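Local coordinates for protein methylmalonyl-CoA epimerase, mitochondrial (Homo sapiens, PDB 3RMU) that catalyses the interconversion of (R)- and (S)-methylmalonyl-CoA in mitochondrial propionyl-CoA metabolism and binds a cobalt ion, at residues Y23-E33 with V45-L56; A111-L119 with G126-A134. One frame throughout, in Å; residues are numbered along the deposited sequence.

Both contacts belong to one mixed beta sheet of the vicinal oxygen chelate (VOC) fold and lie in series along the chain, with centres about 20 Å apart. Interaction 1 joins the helix of 23-33 and the outermost strand of the chain's sheet to the hairpin 45-56; interaction 2 is the hairpin that supplies the metal ligand Glu130. They meet where Glu55 OE2 of interaction 1 lies 2.7 Å from His112 NE2 of interaction 2, a probable hydrogen bond. Cobalt is held by His8, His80 and Glu130; the side chain of Met54, in its modelled conformer, comes within about 6 Å of that of His8, and the side chain of Phe46 is about 8 Å from the ion. Both contacts also touch the second subunit.

Interaction 1: Y23-E33 with V45-L56; sequences YKNILGAQVSE and VFVNLGNTKMEL. With EDO (1,2-ethanediol), chain H; EDO (1,2-ethanediol), chain N.
Strand 30-37, the outermost strand of the VOC sheet within this chain, pairs antiparallel here with strand 42-48, and helix 16-26 packs on the face that bears Val31 and Val47. Ser32 ties the two strands twice: its N donates to Phe46 O, and Ser32 OG accepts from Phe46 N at 2.9 Å, the bond nearly straight (168°). With chi1 at 76°, OG sits between its own N and carbonyl carbon and takes the Phe46 N-H in place of a main-chain carbonyl; it donates in turn to Glu33 O and lies at the edge of the Phe46 ring.

Beyond the non-hydrogen-bonded pair Val31-Val47, Asn48 N donates to Gln30 O (2.9 Å). Water 1 accepts from Gln30 N and donates to Asn48 O (2.7 Å), standing in for a direct second bond. On the other face, the side chains of Gln30 and Asn48 run alongside, their amide planes 67° apart; Asn48 ND2 reaches Gln30 OE1 at 3.1 Å from above the carbonyl plane. Asn48 OD1 accepts from Gly50 N, an Asx turn.

On the Val31-Val47 side, Val47 CG1 meets Ala29 CB at 3.6 Å while its CG2 rests near Tyr23 CB. Tyr23 CD1 lies 3.9 Å from Leu56 CD1; Tyr23 OH bonds Gly125 O of the second subunit. Helix 16-26 against strands 30-37, 42-48 and 53-59, together with strand 3-12, makes the beta-alpha-beta-beta-beta module of VOC proteins.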
loop_
_atom_site.group_PDB
_atom_site.type_symbol
_atom_site.label_atom_id
_atom_site.label_comp_id
_atom_site.label_asym_id
_atom_site.label_seq_id
_atom_site.Cartn_x
_atom_site.Cartn_y
_atom_site.Cartn_z
ATOM N N TYR A 23 1.056 -9.974 -12.121
ATOM C CA TYR A 23 2.156 -9.020 -12.036
ATOM C C TYR A 23 3.240 -9.362 -13.032
ATOM O O TYR A 23 3.726 -8.469 -13.738
ATOM C CB TYR A 23 2.688 -8.871 -10.607
ATOM C CG TYR A 23 1.711 -8.076 -9.791
ATOM C CD1 TYR A 23 0.747 -8.704 -9.022
ATOM C CD2 TYR A 23 1.722 -6.685 -9.819
ATOM C CE1 TYR A 23 -0.182 -7.984 -8.313
ATOM C CE2 TYR A 23 0.798 -5.962 -9.094
ATOM C CZ TYR A 23 -0.157 -6.623 -8.349
ATOM O OH TYR A 23 -1.095 -5.931 -7.634
ATOM N N LYS A 24 3.580 -10.646 -13.130
ATOM C CA LYS A 24 4.642 -11.074 -14.029
ATOM C C LYS A 24 4.270 -10.928 -15.505
ATOM O O LYS A 24 4.985 -10.299 -16.270
ATOM C CB LYS A 24 5.041 -12.512 -13.718
ATOM C CG LYS A 24 6.226 -13.055 -14.470
ATOM C CD LYS A 24 6.304 -14.571 -14.241
ATOM C CE LYS A 24 7.390 -15.239 -15.039
ATOM N NZ LYS A 24 7.447 -16.719 -14.730
ATOM N N ASN A 25 3.164 -11.542 -15.903
ATOM C CA ASN A 25 2.875 -11.718 -17.317
ATOM C C ASN A 25 1.910 -10.684 -17.920
ATOM O O ASN A 25 1.906 -10.499 -19.118
ATOM C CB ASN A 25 2.424 -13.150 -17.582
ATOM C CG ASN A 25 3.557 -14.140 -17.412
ATOM O OD1 ASN A 25 4.719 -13.792 -17.610
ATOM N ND2 ASN A 25 3.224 -15.378 -17.053
ATOM N N ILE A 26 1.099 -10.042 -17.094
ATOM C CA ILE A 26 0.306 -8.903 -17.552
ATOM C C ILE A 26 1.083 -7.583 -17.387
ATOM O O ILE A 26 1.292 -6.888 -18.372
ATOM C CB ILE A 26 -1.073 -8.813 -16.843
ATOM C CG1 ILE A 26 -1.883 -10.069 -17.136
ATOM C CG2 ILE A 26 -1.868 -7.579 -17.357
ATOM C CD1 ILE A 26 -1.939 -10.452 -18.606
ATOM N N LEU A 27 1.531 -7.254 -16.175
ATOM C CA LEU A 27 2.254 -6.001 -15.959
ATOM C C LEU A 27 3.751 -6.018 -16.305
ATOM O O LEU A 27 4.370 -4.963 -16.442
ATOM C CB LEU A 27 2.042 -5.485 -14.543
ATOM C CG LEU A 27 0.627 -5.053 -14.171
ATOM C CD1 LEU A 27 0.629 -4.401 -12.783
ATOM C CD2 LEU A 27 0.006 -4.140 -15.239
ATOM N N GLY A 28 4.355 -7.184 -16.399
ATOM C CA GLY A 28 5.800 -7.266 -16.725
ATOM C C GLY A 28 6.741 -6.972 -15.545
ATOM O O GLY A 28 7.868 -6.472 -15.749
ATOM N N ALA A 29 6.275 -7.273 -14.331
ATOM C CA ALA A 29 7.069 -7.158 -13.092
ATOM C C ALA A 29 8.046 -8.324 -12.903
ATOM O O ALA A 29 7.862 -9.449 -13.436
ATOM C CB ALA A 29 6.154 -7.067 -11.868
ATOM N N GLN A 30 9.072 -8.063 -12.099
ATOM C CA GLN A 30 9.954 -9.111 -11.623
ATOM C C GLN A 30 9.289 -9.733 -10.422
ATOM O O GLN A 30 8.999 -9.050 -9.453
ATOM C CB GLN A 30 11.316 -8.526 -11.238
ATOM C CG GLN A 30 12.334 -9.579 -10.867
ATOM C CD GLN A 30 13.702 -8.986 -10.591
ATOM O OE1 GLN A 30 14.092 -8.818 -9.439
ATOM N NE2 GLN A 30 14.444 -8.673 -11.659
ATOM N N VAL A 31 9.044 -11.032 -10.490
ATOM C CA VAL A 31 8.261 -11.693 -9.467
ATOM C C VAL A 31 8.992 -12.980 -9.029
ATOM O O VAL A 31 9.527 -13.721 -9.863
ATOM C CB VAL A 31 6.845 -11.997 -10.029
ATOM C CG1 VAL A 31 6.054 -12.812 -9.089
ATOM C CG2 VAL A 31 6.094 -10.676 -10.410
ATOM N N SER A 32 9.009 -13.224 -7.723
ATOM C CA SER A 32 9.628 -14.417 -7.147
ATOM C C SER A 32 8.730 -15.627 -7.317
ATOM O O SER A 32 7.537 -15.508 -7.542
ATOM C CB SER A 32 9.925 -14.231 -5.660
ATOM O OG SER A 32 8.740 -14.334 -4.849
ATOM N N GLU A 33 9.318 -16.799 -7.180
ATOM C CA GLU A 33 8.554 -17.990 -6.874
ATOM C C GLU A 33 7.827 -17.831 -5.521
ATOM O O GLU A 33 8.294 -17.099 -4.638
ATOM C CB GLU A 33 9.500 -19.189 -6.802
ATOM C CG GLU A 33 10.182 -19.557 -8.114
ATOM C CD GLU A 33 11.000 -20.850 -7.994
ATOM O OE1 GLU A 33 12.109 -20.807 -7.408
ATOM O OE2 GLU A 33 10.530 -21.904 -8.483
ATOM N N VAL A 45 4.621 -14.198 -2.375
ATOM C CA VAL A 45 5.408 -13.906 -3.585
ATOM C C VAL A 45 5.843 -12.438 -3.460
ATOM O O VAL A 45 5.066 -11.551 -3.091
ATOM C CB VAL A 45 4.610 -14.163 -4.909
ATOM C CG1 VAL A 45 5.158 -13.367 -6.115
ATOM C CG2 VAL A 45 4.481 -15.665 -5.268
ATOM N N PHE A 46 7.112 -12.204 -3.765
ATOM C CA PHE A 46 7.711 -10.880 -3.756
ATOM C C PHE A 46 7.684 -10.297 -5.158
ATOM O O PHE A 46 8.154 -10.937 -6.095
ATOM C CB PHE A 46 9.179 -10.988 -3.287
ATOM C CG PHE A 46 9.321 -11.528 -1.919
ATOM C CD1 PHE A 46 9.135 -10.693 -0.810
ATOM C CD2 PHE A 46 9.574 -12.886 -1.705
ATOM C CE1 PHE A 46 9.231 -11.206 0.506
ATOM C CE2 PHE A 46 9.662 -13.397 -0.413
ATOM C CZ PHE A 46 9.478 -12.549 0.704
ATOM N N VAL A 47 7.094 -9.108 -5.304
ATOM C CA VAL A 47 7.145 -8.373 -6.568
ATOM C C VAL A 47 8.171 -7.265 -6.383
ATOM O O VAL A 47 7.994 -6.419 -5.526
ATOM C CB VAL A 47 5.812 -7.791 -6.939
ATOM C CG1 VAL A 47 5.935 -6.985 -8.243
ATOM C CG2 VAL A 47 4.779 -8.920 -7.050
ATOM N N ASN A 48 9.268 -7.334 -7.122
ATOM C CA ASN A 48 10.371 -6.401 -6.910
ATOM C C ASN A 48 10.215 -5.223 -7.862
ATOM O O ASN A 48 10.466 -5.357 -9.039
ATOM C CB ASN A 48 11.705 -7.085 -7.099
ATOM C CG ASN A 48 12.915 -6.120 -6.936
ATOM O OD1 ASN A 48 12.770 -4.988 -6.477
ATOM N ND2 ASN A 48 14.100 -6.590 -7.307
ATOM N N LEU A 49 9.763 -4.091 -7.326
ATOM C CA LEU A 49 9.636 -2.861 -8.098
ATOM C C LEU A 49 10.892 -1.957 -8.101
ATOM O O LEU A 49 10.812 -0.836 -8.621
ATOM C CB LEU A 49 8.383 -2.087 -7.694
ATOM C CG LEU A 49 7.038 -2.821 -7.727
ATOM C CD1 LEU A 49 5.944 -1.968 -7.166
ATOM C CD2 LEU A 49 6.699 -3.284 -9.178
ATOM N N GLY A 50 12.036 -2.478 -7.617
ATOM C CA GLY A 50 13.309 -1.771 -7.622
ATOM C C GLY A 50 13.503 -0.921 -6.383
ATOM O O GLY A 50 14.525 -1.044 -5.686
ATOM N N ASN A 51 12.543 -0.037 -6.125
ATOM C CA ASN A 51 12.608 0.849 -4.971
ATOM C C ASN A 51 12.029 0.226 -3.687
ATOM O O ASN A 51 12.345 0.677 -2.600
ATOM C CB ASN A 51 11.985 2.249 -5.250
ATOM C CG ASN A 51 10.463 2.218 -5.536
ATOM O OD1 ASN A 51 9.959 1.301 -6.149
ATOM N ND2 ASN A 51 9.780 3.297 -5.193
ATOM N N THR A 52 11.142 -0.747 -3.860
ATOM C CA THR A 52 10.465 -1.427 -2.776
ATOM C C THR A 52 9.872 -2.720 -3.343
ATOM O O THR A 52 9.978 -2.993 -4.564
ATOM C CB THR A 52 9.368 -0.531 -2.160
ATOM O OG1 THR A 52 8.932 -1.094 -0.917
ATOM C CG2 THR A 52 8.161 -0.340 -3.132
ATOM N N LYS A 53 9.225 -3.483 -2.492
ATOM C CA LYS A 53 8.528 -4.675 -2.919
ATOM C C LYS A 53 7.093 -4.717 -2.499
ATOM O O LYS A 53 6.704 -4.098 -1.512
ATOM C CB LYS A 53 9.183 -5.892 -2.272
ATOM C CG LYS A 53 10.568 -6.004 -2.648
ATOM C CD LYS A 53 11.252 -7.206 -2.153
ATOM C CE LYS A 53 12.360 -7.542 -3.093
ATOM N NZ LYS A 53 13.606 -7.557 -2.334
ATOM N N MET A 54 6.321 -5.464 -3.280
ATOM C CA MET A 54 4.986 -5.851 -2.901
ATOM C C MET A 54 5.112 -7.283 -2.415
ATOM O O MET A 54 5.781 -8.094 -3.046
ATOM C CB MET A 54 4.013 -5.798 -4.084
ATOM C CG MET A 54 3.898 -4.473 -4.793
ATOM S SD MET A 54 2.835 -4.559 -6.264
ATOM C CE MET A 54 1.243 -4.983 -5.564
ATOM N N GLU A 55 4.482 -7.601 -1.297
ATOM C CA GLU A 55 4.481 -8.984 -0.797
ATOM C C GLU A 55 3.061 -9.435 -1.011
ATOM O O GLU A 55 2.133 -8.916 -0.373
ATOM C CB GLU A 55 4.863 -9.096 0.662
ATOM C CG GLU A 55 6.348 -8.653 0.910
ATOM C CD GLU A 55 6.919 -9.043 2.268
ATOM O OE1 GLU A 55 6.199 -9.691 3.069
ATOM O OE2 GLU A 55 8.114 -8.685 2.497
ATOM N N LEU A 56 2.880 -10.364 -1.952
ATOM C CA LEU A 56 1.571 -10.970 -2.172
ATOM C C LEU A 56 1.428 -12.171 -1.223
ATOM O O LEU A 56 2.263 -13.077 -1.207
ATOM C CB LEU A 56 1.431 -11.425 -3.642
ATOM C CG LEU A 56 1.751 -10.440 -4.767
ATOM C CD1 LEU A 56 1.687 -11.137 -6.150
ATOM C CD2 LEU A 56 0.804 -9.266 -4.710
HETATM C C1 EDO H . 5.955 -17.235 -10.901
HETATM O O1 EDO H . 7.263 -17.068 -11.471
HETATM C C2 EDO H . 6.021 -16.662 -9.494
HETATM O O2 EDO H . 5.008 -17.125 -8.605
HETATM C C1 EDO N . 2.868 -2.395 -18.257
HETATM O O1 EDO N . 4.223 -2.838 -18.129
HETATM C C2 EDO N . 2.147 -3.207 -19.349
HETATM O O2 EDO N . 2.636 -2.923 -20.680
HETATM O O HOH W 1 9.227 -5.267 -11.460
#

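Interaction 2: A111-L119 with G126-A134. With CO (cobalt (II) ion), chain E.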
loop_
_atom_site.group_PDB
_atom_site.type_symbol
_atom_site.label_atom_id
_atom_site.label_comp_id
_atom_site.label_asym_id
_atom_site.label_seq_id
_atom_site.Cartn_x
_atom_site.Cartn_y
_atom_site.Cartn_z
ATOM N N ALA A 111 8.872 -12.351 8.997
ATOM C CA ALA A 111 9.301 -13.331 7.963
ATOM C C ALA A 111 10.706 -13.074 7.429
ATOM O O ALA A 111 11.346 -13.989 6.875
ATOM C CB ALA A 111 8.338 -13.372 6.829
ATOM N N HIS A 112 11.202 -11.845 7.614
ATOM C CA HIS A 112 12.533 -11.493 7.129
ATOM C C HIS A 112 13.623 -11.860 8.139
ATOM O O HIS A 112 14.816 -11.630 7.901
ATOM C CB HIS A 112 12.596 -10.003 6.787
ATOM C CG HIS A 112 11.491 -9.535 5.878
ATOM N ND1 HIS A 112 11.037 -8.235 5.883
ATOM C CD2 HIS A 112 10.743 -10.192 4.959
ATOM C CE1 HIS A 112 10.069 -8.105 4.993
ATOM N NE2 HIS A 112 9.862 -9.278 4.426
ATOM N N GLY A 113 13.216 -12.448 9.257
ATOM C CA GLY A 113 14.156 -12.831 10.312
ATOM C C GLY A 113 14.532 -11.656 11.199
ATOM O O GLY A 113 15.475 -11.767 11.981
ATOM N N LYS A 114 13.790 -10.540 11.090
ATOM C CA LYS A 114 14.078 -9.300 11.849
ATOM C C LYS A 114 12.960 -9.013 12.851
ATOM O O LYS A 114 11.826 -9.412 12.623
ATOM C CB LYS A 114 14.185 -8.121 10.890
ATOM C CG LYS A 114 15.396 -8.165 9.962
ATOM C CD LYS A 114 16.590 -7.504 10.620
ATOM C CE LYS A 114 17.811 -7.522 9.718
ATOM N NZ LYS A 114 17.490 -6.966 8.369
ATOM N N PRO A 115 13.276 -8.338 13.977
ATOM C CA PRO A 115 12.185 -8.022 14.911
ATOM C C PRO A 115 11.182 -7.044 14.273
ATOM O O PRO A 115 11.612 -6.176 13.513
ATOM C CB PRO A 115 12.894 -7.384 16.117
ATOM C CG PRO A 115 14.321 -7.179 15.737
ATOM C CD PRO A 115 14.594 -7.856 14.431
ATOM N N VAL A 116 9.879 -7.222 14.541
ATOM C CA VAL A 116 8.838 -6.310 14.051
ATOM C C VAL A 116 7.802 -6.040 15.108
ATOM O O VAL A 116 7.640 -6.813 16.033
ATOM C CB VAL A 116 8.025 -6.900 12.827
ATOM C CG1 VAL A 116 8.958 -7.210 11.641
ATOM C CG2 VAL A 116 7.286 -8.152 13.275
ATOM N N ILE A 117 7.094 -4.934 14.936
ATOM C CA ILE A 117 5.905 -4.599 15.724
ATOM C C ILE A 117 4.823 -4.052 14.783
ATOM O O ILE A 117 5.132 -3.494 13.709
ATOM C CB ILE A 117 6.243 -3.572 16.833
ATOM C CG1 ILE A 117 5.040 -3.322 17.760
ATOM C CG2 ILE A 117 6.745 -2.238 16.255
ATOM C CD1 ILE A 117 5.396 -3.188 19.250
ATOM N N PHE A 118 3.562 -4.218 15.154
ATOM C CA PHE A 118 2.473 -3.693 14.350
ATOM C C PHE A 118 1.729 -2.588 15.118
ATOM O O PHE A 118 1.534 -2.680 16.337
ATOM C CB PHE A 118 1.513 -4.826 13.947
ATOM C CG PHE A 118 2.062 -5.745 12.869
ATOM C CD1 PHE A 118 1.739 -5.539 11.528
ATOM C CD2 PHE A 118 2.897 -6.811 13.196
ATOM C CE1 PHE A 118 2.218 -6.405 10.518
ATOM C CE2 PHE A 118 3.405 -7.671 12.192
ATOM C CZ PHE A 118 3.059 -7.458 10.854
ATOM N N LEU A 119 1.354 -1.531 14.406
ATOM C CA LEU A 119 0.434 -0.492 14.904
ATOM C C LEU A 119 -0.864 -0.579 14.118
ATOM O O LEU A 119 -0.876 -0.518 12.885
ATOM C CB LEU A 119 0.997 0.919 14.690
ATOM C CG LEU A 119 2.346 1.313 15.307
ATOM C CD1 LEU A 119 3.361 0.247 15.154
ATOM C CD2 LEU A 119 2.857 2.562 14.632
ATOM N N GLY A 126 -4.903 5.619 9.358
ATOM C CA GLY A 126 -5.585 4.997 8.211
ATOM C C GLY A 126 -5.280 3.543 7.803
ATOM O O GLY A 126 -6.093 2.950 7.098
ATOM N N VAL A 127 -4.144 2.965 8.227
ATOM C CA VAL A 127 -3.698 1.634 7.768
ATOM C C VAL A 127 -3.017 0.787 8.865
ATOM O O VAL A 127 -2.484 1.347 9.831
ATOM C CB VAL A 127 -2.670 1.807 6.621
ATOM C CG1 VAL A 127 -1.419 2.509 7.121
ATOM C CG2 VAL A 127 -2.299 0.485 6.024
ATOM N N LEU A 128 -2.962 -0.544 8.692
ATOM C CA LEU A 128 -2.088 -1.394 9.530
ATOM C C LEU A 128 -0.640 -1.186 9.157
ATOM O O LEU A 128 -0.246 -1.418 8.012
ATOM C CB LEU A 128 -2.477 -2.870 9.443
ATOM C CG LEU A 128 -1.558 -3.875 10.145
ATOM C CD1 LEU A 128 -1.603 -3.724 11.669
ATOM C CD2 LEU A 128 -1.972 -5.306 9.788
ATOM N N VAL A 129 0.150 -0.752 10.123
ATOM C CA VAL A 129 1.551 -0.431 9.893
ATOM C C VAL A 129 2.448 -1.406 10.652
ATOM O O VAL A 129 2.303 -1.589 11.858
ATOM C CB VAL A 129 1.895 0.996 10.282
ATOM C CG1 VAL A 129 3.407 1.249 10.087
ATOM C CG2 VAL A 129 1.029 2.031 9.487
ATOM N N GLU A 130 3.362 -2.042 9.916
ATOM C CA GLU A 130 4.384 -2.949 10.504
ATOM C C GLU A 130 5.658 -2.122 10.514
ATOM O O GLU A 130 5.972 -1.449 9.532
ATOM C CB GLU A 130 4.529 -4.145 9.564
ATOM C CG GLU A 130 5.660 -5.120 9.836
ATOM C CD GLU A 130 5.729 -6.286 8.830
ATOM O OE1 GLU A 130 5.178 -6.308 7.660
ATOM O OE2 GLU A 130 6.370 -7.276 9.287
ATOM N N LEU A 131 6.329 -2.079 11.643
ATOM C CA LEU A 131 7.642 -1.434 11.774
ATOM C C LEU A 131 8.677 -2.531 11.931
ATOM O O LEU A 131 8.504 -3.455 12.719
ATOM C CB LEU A 131 7.712 -0.501 12.972
ATOM C CG LEU A 131 6.775 0.722 12.922
ATOM C CD1 LEU A 131 6.867 1.540 14.214
ATOM C CD2 LEU A 131 7.092 1.577 11.677
ATOM N N GLU A 132 9.763 -2.414 11.173
ATOM C CA GLU A 132 10.747 -3.482 11.123
ATOM C C GLU A 132 12.117 -2.916 11.244
ATOM O O GLU A 132 12.452 -1.900 10.648
ATOM C CB GLU A 132 10.591 -4.303 9.822
ATOM C CG GLU A 132 11.674 -5.386 9.667
ATOM C CD GLU A 132 11.447 -6.318 8.473
ATOM O OE1 GLU A 132 10.741 -7.343 8.600
ATOM O OE2 GLU A 132 11.984 -6.032 7.401
ATOM N N GLN A 133 12.924 -3.581 12.049
ATOM C CA GLN A 133 14.274 -3.174 12.283
ATOM C C GLN A 133 15.057 -3.116 10.971
ATOM O O GLN A 133 15.110 -4.111 10.253
ATOM C CB GLN A 133 14.904 -4.206 13.239
ATOM C CG GLN A 133 16.360 -4.024 13.483
ATOM C CD GLN A 133 16.647 -2.841 14.336
ATOM O OE1 GLN A 133 16.486 -2.886 15.561
ATOM N NE2 GLN A 133 17.109 -1.774 13.711
ATOM N N ALA A 134 15.687 -1.972 10.687
ATOM C CA ALA A 134 16.550 -1.828 9.503
ATOM C C ALA A 134 17.736 -2.785 9.571
ATOM O O ALA A 134 17.692 -3.890 9.031
ATOM C CB ALA A 134 17.053 -0.384 9.364
ATOM O OXT ALA A 134 18.779 -2.483 10.169
HETATM CO CO CO E . 4.815 -7.494 6.276
HETATM O O HOH W 2 11.155 -9.634 9.882
HETATM O O HOH W 3 4.511 -9.353 7.639
HETATM O O HOH W 4 6.433 -9.204 6.465
HETATM O O HOH W 5 4.187 -9.094 4.698
#
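The Phe118 ring carries the side chain of Glu130 over one face: Glu130 CG stands 4.0 Å from the Phe118 ring centroid, a CH-pi contact over the face, offset toward the rim. Beyond the ring the carboxylate passes outside the CZ rim (Glu130 CD to Phe118 CZ 3.5 Å), its plane 21° from that of the ring, while Leu128 CD1 approaches Phe118 CD1 obliquely. At the edge of the His112 ring, in its plane, lies Glu132 OE2; ring and carboxylate stand 76° apart. His112 ND1 donates to the syn lone pair of Glu132 OE2 at 2.8 Å, almost straight, and the bond from ND1 to Glu132 OE1 is weak. His112 NE2 hydrogen-bonds to Glu55 OE2, so the ring is gripped at both nitrogens. Water 2 donates to Glu132 OE1 and accepts from Lys114 N, tying the carboxylate to the loop before the strand.

Glu130 has CG anti to its backbone N (chi1 171°) and an extended chain, which carries Glu130 OE1 out to the cobalt ion at 1.9 Å. Three waters, His8 and His80 complete the coordination. Its other oxygen, OE2, lies beside Val116 CG1 and accepts weak hydrogen bonds from waters 3 and 4.

Backbone pairing is antiparallel: Ile117 and Leu131 exchange two bonds, as do Leu119 and Val129, and Gln133 N reaches Pro115 O at 3.3 Å. On the face away from the metal, Ile117 CG2 packs on Leu131 CB and Leu119 CD1 on Leu131 CD1. Here Ile117 and Leu131 also touch helix 88-97, and Leu119 meets Leu27 of the second subunit. Strand 129-133 lies between 115-119 and the parallel strand 77-85, which brings His80, its ring edge-to-face with Phe118, to the metal.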